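Local coordinates for protein 2''-aminoglycoside nucleotidyltransferase (Klebsiella pneumoniae, PDB 4WQK) that transfers a nucleotide from a nucleoside triphosphate to the 2''-hydroxyl of kanamycin, gentamicin, tobramycin and related aminoglycosides, giving resistance to them, at residues A[23-28]-A[107-112]; A[31-34]-A[38-41]; A[100-105]-A[173-178]; A[131-136]-A[151-156]. All coordinates share one frame; numbering follows the deposited sequence.

Overall arrangement
Contact 1 is the buried one and the one that joins the two domains: an indole of the N-terminal sheet meets the loop 107-112 of the C-terminal domain. Contact 2, at the surface, closes the turn after helix 28-36 with hydrogen bonds to a buried carboxylate. Contacts 3 and 4 both lie in the C-terminal domain; contact 4 is partly buried and made of aromatic rings, whereas contact 3 is exposed, polar and in part bridged by water. They share a border, where Tyr135 OH meets Tyr176 OH. Contacts 2 and 4 also touch, through Arg41 and Ser152, while the bond from Ile100 N to Ser107 OG links contact 3 to contact 1.

Contact 1 of 4, residues A[23-28]-A[107-112]; sequences PLWIGG and SCPEAA
Strand 25-27 of the N-terminal nucleotidyltransferase sheet meets here the loop that runs from strand 98-99 to strand 114-116 of the C-terminal domain, and the indole of Trp25 makes the junction. Its NE1 donates to the backbone oxygen of Pro109, with NE1 to O at 2.7 Å and an almost straight N-H...O angle of 173°. The acceptor lies in the indole plane, but the donor stands above the plane of the Pro109 carbonyl, 40° out of it, away from the usual lone-pair direction. Cys108 covers one face of the indole. Its CB sits over the six-membered ring in a CH-pi contact, 3.8 Å from the centroid, and SG follows over the same ring at 4.5 Å as a sulfur-aromatic contact. At the pyrrole side, Pro109 CD lies 4.1 Å from Trp25 CD1. Arg122 also touches the indole, and backbone bonds to Thr49 tie Trp25 to strand 46-51. The indole is thus held in two directions at once: the bond at NE1 and the packing of Cys108 on its face together restrict its rotation. A buried N-H is satisfied by a main-chain carbonyl from the other domain, a link that depends on the path of the loop backbone.

Contact 2 of 4, residues A[31-34]-A[38-41]; sequences AIDA and RVTR
With chi1 at -77°, Asp33 turns its carboxylate out from helix 28-36 to the loop that follows, and Thr40, whose chi1 of 69° tucks OG1 back over its own main chain, turns the hydroxyl to meet it. Thr40 OG1 donates to Asp33 OD1 at 2.7 Å, on the syn lone pair. The backbone of the same threonine holds the second oxygen: Thr40 N lies 2.8 Å from Asp33 OD2, its N-H...O angle is 169°, and it comes from well above the carboxylate plane. One residue therefore grips both oxygens, by main chain and by side chain. The methyl of Thr40 lies close by, CG2 being 3.3 Å from Asp33 OD1, and Val39 passes OD2 with its CA at 3.4 Å. Two residues before Thr40, Arg38 N donates to the main-chain oxygen of Asp33, Arg38 N to Asp33 O being 3.1 Å, so the loop is tied to the helix by backbone as well as by side chain. OD2 has a further partner in His43 NE2, and in the conformers modelled here Arg41 NE is probably hydrogen-bonded to Ser152 OG of helix 147-160. The carboxylate of Asp33 is buried, yet three donors share its two oxygens. Such a set of bonds would be expected to stabilise its negative charge and to set the course of the chain from the end of the helix toward strand 46-51, which carries the magnesium ligand Asp47.

Contact 3 of 4, residues A[100-105]-A[173-178]; sequences IAEAPQ and RSRYAA
Glu102, Arg175 and Tyr176 make nearly all of this surface contact, the glutamate offering both its main chain and its side chain to the C-terminal part of helix 162-176. Arg175 reaches the backbone oxygen of Glu102 end-on with two nitrogens. NH1 is 2.9 Å from that oxygen and lies in the carbonyl plane on a lone pair; NH2, at 3.1 Å, stands above the plane, 49° out of it. The oxygen itself is close to the plane of the guanidinium. Bends at chi2 and chi3, 80° and 76°, fold the arginine chain back so that its guanidinium meets this oxygen, while CG, set by chi1, lies over the ring of Tyr176. The carboxylate of Glu102 goes to the tyrosine instead: Tyr176 OH donates to OE2 at a short 2.5 Å, with OE2 near the ring plane and the hydroxyl above the carboxylate plane. Glu102 OE2 and Arg175 NH1 are too far apart for a salt bridge, 4.5 Å, but a water spans them, donating to OE2 and accepting from NH1. Tyr176 OH is also hydrogen-bonded to Tyr135 OH of helix 126-139. Ile100 to Ala103 form a type II beta turn, closed by the bond from Ala103 N to Ile100 O, with Glu102 in its third position at positive phi. The arrangement is thus a beta turn fastened to the C-terminal region of the chain's final helix, and the same turn carries Ala101, which binds kanamycin A.

Contact 4 of 4, residues A[131-136]-A[151-156]; sequences WDYFYY and ESYRLA
This is an aromatic helix-helix contact inside the C-terminal domain: the segments 131-136 and 151-156 of helices 126-139 and 147-160 run roughly antiparallel, at 143°, their axes 11.0 Å apart at closest approach. Large rings fill that separation. Tyr133 and Tyr153 form an offset edge-to-face (T-shaped) pair: the edge of the Tyr153 ring points at the face of Tyr133, the planes are 64° apart, and the centroids are separated by 5.3 Å. The closest ring atoms are Tyr133 CG and Tyr153 CD1, at 3.5 Å. In Tyr153, chi1 of 178°, with CG anti to the backbone N, directs the ring edge against Tyr133. Its CB makes a separate CH-pi contact over the face of Tyr133, 4.1 Å from the centroid. The two tyrosines lie antiparallel alongside each other, each pointing to the opposite helix. Tyr133 OH ends beside Ser152 CB at 3.2 Å, whereas Tyr153 OH comes to the edge of the Phe134 ring, 3.5 Å from CE1. Phe134 and Tyr153 cross nearly at right angles. The pairing is mainly aromatic and van der Waals, with the two phenol oxygens lying against carbon, while the modelled Ser152 hydroxyl is probably hydrogen-bonded to Arg41. Through Phe134, which meets Phe172 edge-to-face, helix 126-139 has helix 162-176 as a neighbour, while Ile32 of helix 28-36 packs on both helices of the pair.

Contact 1 of 4, residues A[23-28]-A[107-112]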
# COMPACT_ATOMS: atom_id res chain seq x y z
N PRO A 23 -10.75 -8.78 -2.52
CA PRO A 23 -9.99 -8.11 -1.45
C PRO A 23 -8.99 -7.11 -2.05
O PRO A 23 -8.40 -7.36 -3.09
CB PRO A 23 -9.26 -9.28 -0.75
CG PRO A 23 -9.03 -10.27 -1.90
CD PRO A 23 -10.30 -10.16 -2.78
N LEU A 24 -8.82 -5.96 -1.39
CA LEU A 24 -7.83 -4.96 -1.79
C LEU A 24 -7.18 -4.47 -0.52
O LEU A 24 -7.88 -4.28 0.49
CB LEU A 24 -8.45 -3.78 -2.53
CG LEU A 24 -9.16 -4.07 -3.87
CD1 LEU A 24 -9.86 -2.78 -4.31
CD2 LEU A 24 -8.14 -4.53 -4.92
N TRP A 25 -5.88 -4.23 -0.58
CA TRP A 25 -5.14 -3.72 0.59
C TRP A 25 -4.70 -2.30 0.34
O TRP A 25 -4.09 -2.01 -0.69
CB TRP A 25 -3.92 -4.59 0.88
CG TRP A 25 -4.29 -5.95 1.42
CD1 TRP A 25 -4.28 -6.35 2.72
CD2 TRP A 25 -4.71 -7.10 0.64
NE1 TRP A 25 -4.73 -7.66 2.82
CE2 TRP A 25 -5.01 -8.13 1.57
CE3 TRP A 25 -4.88 -7.33 -0.73
CZ2 TRP A 25 -5.44 -9.40 1.16
CZ3 TRP A 25 -5.33 -8.59 -1.13
CH2 TRP A 25 -5.60 -9.59 -0.18
N ILE A 26 -5.03 -1.42 1.27
CA ILE A 26 -4.40 -0.08 1.23
C ILE A 26 -2.94 -0.22 1.52
O ILE A 26 -2.53 -0.94 2.44
CB ILE A 26 -5.07 0.86 2.26
CG1 ILE A 26 -6.60 0.83 2.10
CG2 ILE A 26 -4.47 2.28 2.21
CD1 ILE A 26 -7.02 1.31 0.80
N GLY A 27 -2.11 0.51 0.74
CA GLY A 27 -0.66 0.50 0.87
C GLY A 27 -0.09 1.87 1.19
O GLY A 27 -0.86 2.83 1.32
N GLY A 28 1.22 1.95 1.35
CA GLY A 28 1.88 3.23 1.42
C GLY A 28 1.37 4.12 2.55
O GLY A 28 1.03 3.65 3.62
N SER A 107 2.54 -9.96 3.98
CA SER A 107 2.38 -8.62 3.44
C SER A 107 0.93 -8.20 3.21
O SER A 107 0.65 -7.01 3.21
CB SER A 107 3.17 -8.47 2.11
OG SER A 107 2.73 -9.38 1.11
N CYS A 108 0.03 -9.19 3.05
CA CYS A 108 -1.36 -8.90 2.70
C CYS A 108 -2.26 -9.66 3.66
O CYS A 108 -2.85 -10.66 3.28
CB CYS A 108 -1.66 -9.33 1.24
SG CYS A 108 -0.72 -8.39 0.01
N PRO A 109 -2.36 -9.22 4.91
CA PRO A 109 -3.12 -10.03 5.91
C PRO A 109 -4.62 -10.08 5.59
O PRO A 109 -5.19 -9.07 5.11
CB PRO A 109 -2.88 -9.28 7.24
CG PRO A 109 -2.27 -7.96 6.87
CD PRO A 109 -1.70 -8.04 5.49
N GLU A 110 -5.24 -11.20 5.88
CA GLU A 110 -6.68 -11.33 5.55
C GLU A 110 -7.57 -10.45 6.41
O GLU A 110 -8.60 -9.98 5.92
CB GLU A 110 -7.15 -12.77 5.64
CG GLU A 110 -7.03 -13.41 6.98
CD GLU A 110 -8.25 -13.17 7.87
OE1 GLU A 110 -9.33 -12.81 7.35
OE2 GLU A 110 -8.11 -13.33 9.10
N ALA A 111 -7.21 -10.24 7.67
CA ALA A 111 -8.10 -9.41 8.51
C ALA A 111 -7.96 -7.94 8.18
O ALA A 111 -6.91 -7.48 7.73
CB ALA A 111 -7.81 -9.66 9.97
N ALA A 112 -9.04 -7.20 8.40
CA ALA A 112 -8.99 -5.76 8.26
C ALA A 112 -8.28 -5.21 9.49
O ALA A 112 -8.77 -5.37 10.59
CB ALA A 112 -10.40 -5.19 8.12

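Contact 2 of 4, residues A[31-34]-A[38-41]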
# COMPACT_ATOMS: atom_id res chain seq x y z
N ALA A 31 -1.83 3.44 4.18
CA ALA A 31 -1.84 2.23 5.03
C ALA A 31 -1.34 2.55 6.42
O ALA A 31 -1.86 2.02 7.45
CB ALA A 31 -0.99 1.13 4.45
N ILE A 32 -0.32 3.43 6.50
CA ILE A 32 0.17 3.89 7.79
C ILE A 32 -0.96 4.60 8.57
O ILE A 32 -1.21 4.28 9.73
CB ILE A 32 1.38 4.84 7.62
CG1 ILE A 32 2.53 4.07 6.94
CG2 ILE A 32 1.81 5.47 8.97
CD1 ILE A 32 3.69 4.96 6.53
N ASP A 33 -1.66 5.52 7.92
CA ASP A 33 -2.74 6.26 8.59
C ASP A 33 -3.89 5.33 8.94
O ASP A 33 -4.47 5.50 10.02
CB ASP A 33 -3.23 7.41 7.71
CG ASP A 33 -2.28 8.60 7.73
OD1 ASP A 33 -1.13 8.52 8.29
OD2 ASP A 33 -2.67 9.67 7.19
N ALA A 34 -4.16 4.35 8.07
CA ALA A 34 -5.23 3.39 8.36
C ALA A 34 -4.89 2.55 9.61
O ALA A 34 -5.73 2.36 10.50
CB ALA A 34 -5.50 2.56 7.17
N ARG A 38 -5.71 7.31 12.20
CA ARG A 38 -5.62 8.76 12.27
C ARG A 38 -5.01 9.27 10.97
O ARG A 38 -3.98 8.76 10.51
CB ARG A 38 -4.76 9.24 13.48
CG ARG A 38 -5.13 8.70 14.91
CD ARG A 38 -6.49 9.23 15.48
NE ARG A 38 -6.56 9.37 16.93
CZ ARG A 38 -7.67 9.79 17.55
NH1 ARG A 38 -8.72 10.06 16.81
NH2 ARG A 38 -7.75 9.98 18.89
N VAL A 39 -5.63 10.29 10.39
CA VAL A 39 -5.04 10.95 9.24
C VAL A 39 -3.89 11.85 9.71
O VAL A 39 -4.10 12.77 10.53
CB VAL A 39 -6.09 11.75 8.45
CG1 VAL A 39 -5.47 12.28 7.18
CG2 VAL A 39 -7.28 10.85 8.11
N THR A 40 -2.67 11.61 9.23
CA THR A 40 -1.49 12.32 9.75
C THR A 40 -0.88 13.36 8.81
O THR A 40 -0.02 14.15 9.23
CB THR A 40 -0.35 11.34 10.11
OG1 THR A 40 0.18 10.76 8.91
CG2 THR A 40 -0.84 10.26 11.07
N ARG A 41 -1.30 13.34 7.55
CA ARG A 41 -0.78 14.29 6.57
C ARG A 41 -1.60 14.18 5.29
O ARG A 41 -2.47 13.34 5.17
CB ARG A 41 0.71 14.06 6.28
CG ARG A 41 1.07 12.78 5.52
CD ARG A 41 2.53 12.84 5.10
NE ARG A 41 3.05 11.60 4.52
CZ ARG A 41 3.10 11.34 3.22
NH1 ARG A 41 2.62 12.22 2.35
NH2 ARG A 41 3.61 10.20 2.78

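Contact 3 of 4, residues A[100-105]-A[173-178]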
# COMPACT_ATOMS: atom_id res chain seq x y z
N ILE A 100 2.98 -9.77 -1.90
CA ILE A 100 3.75 -8.89 -2.79
C ILE A 100 5.06 -9.60 -3.09
O ILE A 100 5.69 -10.10 -2.18
CB ILE A 100 3.96 -7.52 -2.10
CG1 ILE A 100 2.62 -6.82 -1.92
CG2 ILE A 100 4.88 -6.64 -2.94
CD1 ILE A 100 2.73 -5.59 -1.03
N ALA A 101 5.45 -9.62 -4.37
CA ALA A 101 6.73 -10.26 -4.78
C ALA A 101 7.87 -9.65 -4.02
O ALA A 101 7.98 -8.43 -3.92
CB ALA A 101 6.96 -10.11 -6.28
N GLU A 102 8.70 -10.55 -3.49
CA GLU A 102 9.95 -10.20 -2.81
C GLU A 102 9.74 -9.57 -1.41
O GLU A 102 10.71 -9.26 -0.72
CB GLU A 102 10.82 -9.26 -3.69
CG GLU A 102 11.10 -9.78 -5.13
CD GLU A 102 12.02 -8.84 -5.92
OE1 GLU A 102 11.58 -8.26 -6.94
OE2 GLU A 102 13.19 -8.69 -5.52
N ALA A 103 8.49 -9.39 -0.98
CA ALA A 103 8.22 -8.78 0.33
C ALA A 103 8.27 -9.82 1.45
O ALA A 103 8.18 -11.04 1.19
CB ALA A 103 6.85 -8.10 0.30
N PRO A 104 8.41 -9.38 2.70
CA PRO A 104 8.34 -10.32 3.82
C PRO A 104 6.99 -11.02 3.88
O PRO A 104 5.96 -10.38 3.58
CB PRO A 104 8.58 -9.44 5.06
CG PRO A 104 9.30 -8.24 4.52
CD PRO A 104 8.70 -8.01 3.16
N GLN A 105 6.98 -12.29 4.29
CA GLN A 105 5.71 -13.04 4.41
C GLN A 105 4.72 -12.27 5.29
O GLN A 105 5.13 -11.66 6.29
CB GLN A 105 5.95 -14.42 5.00
CG GLN A 105 4.66 -15.26 5.13
CD GLN A 105 4.87 -16.70 5.62
OE1 GLN A 105 5.92 -17.06 6.16
NE2 GLN A 105 3.85 -17.53 5.43
N ARG A 173 19.28 -6.04 3.55
CA ARG A 173 20.67 -5.94 3.10
C ARG A 173 21.18 -7.32 2.67
O ARG A 173 21.91 -7.43 1.67
CB ARG A 173 21.58 -5.36 4.18
CG ARG A 173 21.25 -3.94 4.61
CD ARG A 173 21.60 -2.88 3.58
NE ARG A 173 21.32 -1.54 4.12
CZ ARG A 173 20.10 -1.01 4.25
NH1 ARG A 173 19.97 0.21 4.74
NH2 ARG A 173 19.02 -1.70 3.91
N SER A 174 20.84 -8.37 3.40
CA SER A 174 21.32 -9.70 3.05
C SER A 174 20.66 -10.20 1.75
O SER A 174 21.30 -10.85 0.92
CB SER A 174 21.06 -10.65 4.22
OG SER A 174 21.69 -11.87 3.98
N ARG A 175 19.38 -9.89 1.59
CA ARG A 175 18.65 -10.27 0.39
C ARG A 175 19.30 -9.70 -0.86
O ARG A 175 19.45 -10.42 -1.84
CB ARG A 175 17.18 -9.82 0.47
CG ARG A 175 16.37 -10.06 -0.85
CD ARG A 175 15.93 -11.49 -0.97
NE ARG A 175 14.81 -11.59 -0.03
CZ ARG A 175 13.61 -11.03 -0.24
NH1 ARG A 175 13.31 -10.36 -1.35
NH2 ARG A 175 12.68 -11.19 0.69
N TYR A 176 19.68 -8.43 -0.81
CA TYR A 176 20.13 -7.73 -2.01
C TYR A 176 21.63 -7.44 -2.02
O TYR A 176 22.12 -6.74 -2.92
CB TYR A 176 19.32 -6.46 -2.19
CG TYR A 176 17.85 -6.77 -2.49
CD1 TYR A 176 17.51 -7.44 -3.67
CD2 TYR A 176 16.84 -6.45 -1.59
CE1 TYR A 176 16.20 -7.74 -3.96
CE2 TYR A 176 15.51 -6.73 -1.87
CZ TYR A 176 15.20 -7.37 -3.06
OH TYR A 176 13.86 -7.67 -3.30
N ALA A 177 22.37 -8.05 -1.10
CA ALA A 177 23.83 -7.98 -1.13
C ALA A 177 24.37 -8.60 -2.42
O ALA A 177 23.92 -9.66 -2.85
CB ALA A 177 24.42 -8.68 0.09
N ALA A 178 25.34 -7.92 -3.03
CA ALA A 178 26.12 -8.52 -4.10
C ALA A 178 27.59 -8.37 -3.74
O ALA A 178 28.33 -9.35 -3.65
CB ALA A 178 25.80 -7.87 -5.45
OXT ALA A 178 28.04 -7.25 -3.51
O HOH W 1 14.50 -11.05 -4.07

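Contact 4 of 4, residues A[131-136]-A[151-156]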
# COMPACT_ATOMS: atom_id res chain seq x y z
N TRP A 131 9.50 -2.29 4.34
CA TRP A 131 10.31 -2.88 3.29
C TRP A 131 10.38 -1.98 2.04
O TRP A 131 11.44 -1.84 1.44
CB TRP A 131 9.71 -4.23 2.92
CG TRP A 131 10.53 -5.16 2.08
CD1 TRP A 131 10.37 -5.41 0.73
CD2 TRP A 131 11.58 -6.03 2.53
NE1 TRP A 131 11.26 -6.39 0.33
CE2 TRP A 131 12.04 -6.76 1.40
CE3 TRP A 131 12.21 -6.24 3.77
CZ2 TRP A 131 13.05 -7.71 1.50
CZ3 TRP A 131 13.21 -7.16 3.86
CH2 TRP A 131 13.63 -7.91 2.73
N ASP A 132 9.25 -1.38 1.66
CA ASP A 132 9.27 -0.51 0.48
C ASP A 132 10.14 0.71 0.67
O ASP A 132 10.72 1.23 -0.29
CB ASP A 132 7.86 -0.06 0.11
CG ASP A 132 7.33 -0.81 -1.09
OD1 ASP A 132 8.12 -1.57 -1.71
OD2 ASP A 132 6.14 -0.68 -1.41
N TYR A 133 10.22 1.24 1.90
CA TYR A 133 11.14 2.33 2.14
C TYR A 133 12.60 1.91 1.95
O TYR A 133 13.44 2.72 1.60
CB TYR A 133 11.01 2.91 3.56
CG TYR A 133 9.79 3.78 3.73
CD1 TYR A 133 9.79 5.11 3.34
CD2 TYR A 133 8.65 3.26 4.32
CE1 TYR A 133 8.63 5.90 3.51
CE2 TYR A 133 7.51 4.03 4.50
CZ TYR A 133 7.51 5.34 4.10
OH TYR A 133 6.35 6.06 4.29
N PHE A 134 12.91 0.63 2.15
CA PHE A 134 14.26 0.18 1.93
C PHE A 134 14.64 0.25 0.45
O PHE A 134 15.76 0.65 0.10
CB PHE A 134 14.48 -1.25 2.46
CG PHE A 134 14.25 -1.39 3.96
CD1 PHE A 134 14.38 -0.30 4.82
CD2 PHE A 134 13.92 -2.64 4.49
CE1 PHE A 134 14.17 -0.46 6.21
CE2 PHE A 134 13.72 -2.79 5.87
CZ PHE A 134 13.87 -1.71 6.71
N TYR A 135 13.69 -0.10 -0.43
CA TYR A 135 13.96 0.11 -1.86
C TYR A 135 14.18 1.58 -2.19
O TYR A 135 15.07 1.93 -2.97
CB TYR A 135 12.82 -0.41 -2.73
CG TYR A 135 12.60 -1.90 -2.72
CD1 TYR A 135 13.56 -2.77 -3.23
CD2 TYR A 135 11.43 -2.41 -2.23
CE1 TYR A 135 13.32 -4.17 -3.24
CE2 TYR A 135 11.17 -3.76 -2.24
CZ TYR A 135 12.14 -4.64 -2.71
OH TYR A 135 11.87 -6.01 -2.72
N TYR A 136 13.35 2.43 -1.59
CA TYR A 136 13.45 3.87 -1.80
C TYR A 136 14.83 4.38 -1.35
O TYR A 136 15.43 5.23 -2.03
CB TYR A 136 12.28 4.55 -1.06
CG TYR A 136 12.20 6.05 -1.28
CD1 TYR A 136 12.39 6.60 -2.54
CD2 TYR A 136 11.95 6.91 -0.22
CE1 TYR A 136 12.30 7.97 -2.74
CE2 TYR A 136 11.87 8.28 -0.41
CZ TYR A 136 12.06 8.81 -1.67
OH TYR A 136 12.00 10.18 -1.87
N GLU A 151 9.30 11.51 7.73
CA GLU A 151 8.36 11.46 8.85
C GLU A 151 7.48 10.21 8.80
O GLU A 151 7.21 9.62 9.86
CB GLU A 151 7.49 12.71 8.87
CG GLU A 151 8.30 13.96 9.18
CD GLU A 151 7.47 15.24 9.20
OE1 GLU A 151 6.34 15.24 8.65
OE2 GLU A 151 7.96 16.25 9.77
N SER A 152 7.01 9.82 7.62
CA SER A 152 6.13 8.66 7.53
C SER A 152 6.93 7.39 7.87
O SER A 152 6.43 6.50 8.58
CB SER A 152 5.49 8.54 6.14
OG SER A 152 4.34 9.37 6.01
N TYR A 153 8.19 7.33 7.41
CA TYR A 153 9.06 6.21 7.76
C TYR A 153 9.25 6.09 9.26
O TYR A 153 9.08 4.99 9.81
CB TYR A 153 10.43 6.36 7.10
CG TYR A 153 11.43 5.27 7.44
CD1 TYR A 153 11.30 3.99 6.92
CD2 TYR A 153 12.49 5.51 8.30
CE1 TYR A 153 12.21 2.98 7.22
CE2 TYR A 153 13.41 4.49 8.62
CZ TYR A 153 13.27 3.25 8.06
OH TYR A 153 14.18 2.25 8.37
N ARG A 154 9.59 7.19 9.93
CA ARG A 154 9.84 7.10 11.36
C ARG A 154 8.56 6.73 12.11
O ARG A 154 8.64 6.00 13.07
CB ARG A 154 10.44 8.38 11.94
CG ARG A 154 11.91 8.52 11.64
CD ARG A 154 12.39 9.76 12.40
NE ARG A 154 13.54 10.37 11.69
CZ ARG A 154 14.83 10.29 12.03
NH1 ARG A 154 15.22 9.68 13.12
NH2 ARG A 154 15.73 10.88 11.27
N LEU A 155 7.41 7.18 11.63
CA LEU A 155 6.14 6.78 12.23
C LEU A 155 5.88 5.27 12.11
O LEU A 155 5.50 4.62 13.09
CB LEU A 155 5.03 7.56 11.58
CG LEU A 155 3.63 7.41 12.12
CD1 LEU A 155 3.66 7.47 13.66
CD2 LEU A 155 2.83 8.57 11.52
N ALA A 156 6.08 4.70 10.94
CA ALA A 156 5.99 3.26 10.75
C ALA A 156 7.01 2.53 11.65
O ALA A 156 6.67 1.53 12.28
CB ALA A 156 6.22 2.92 9.29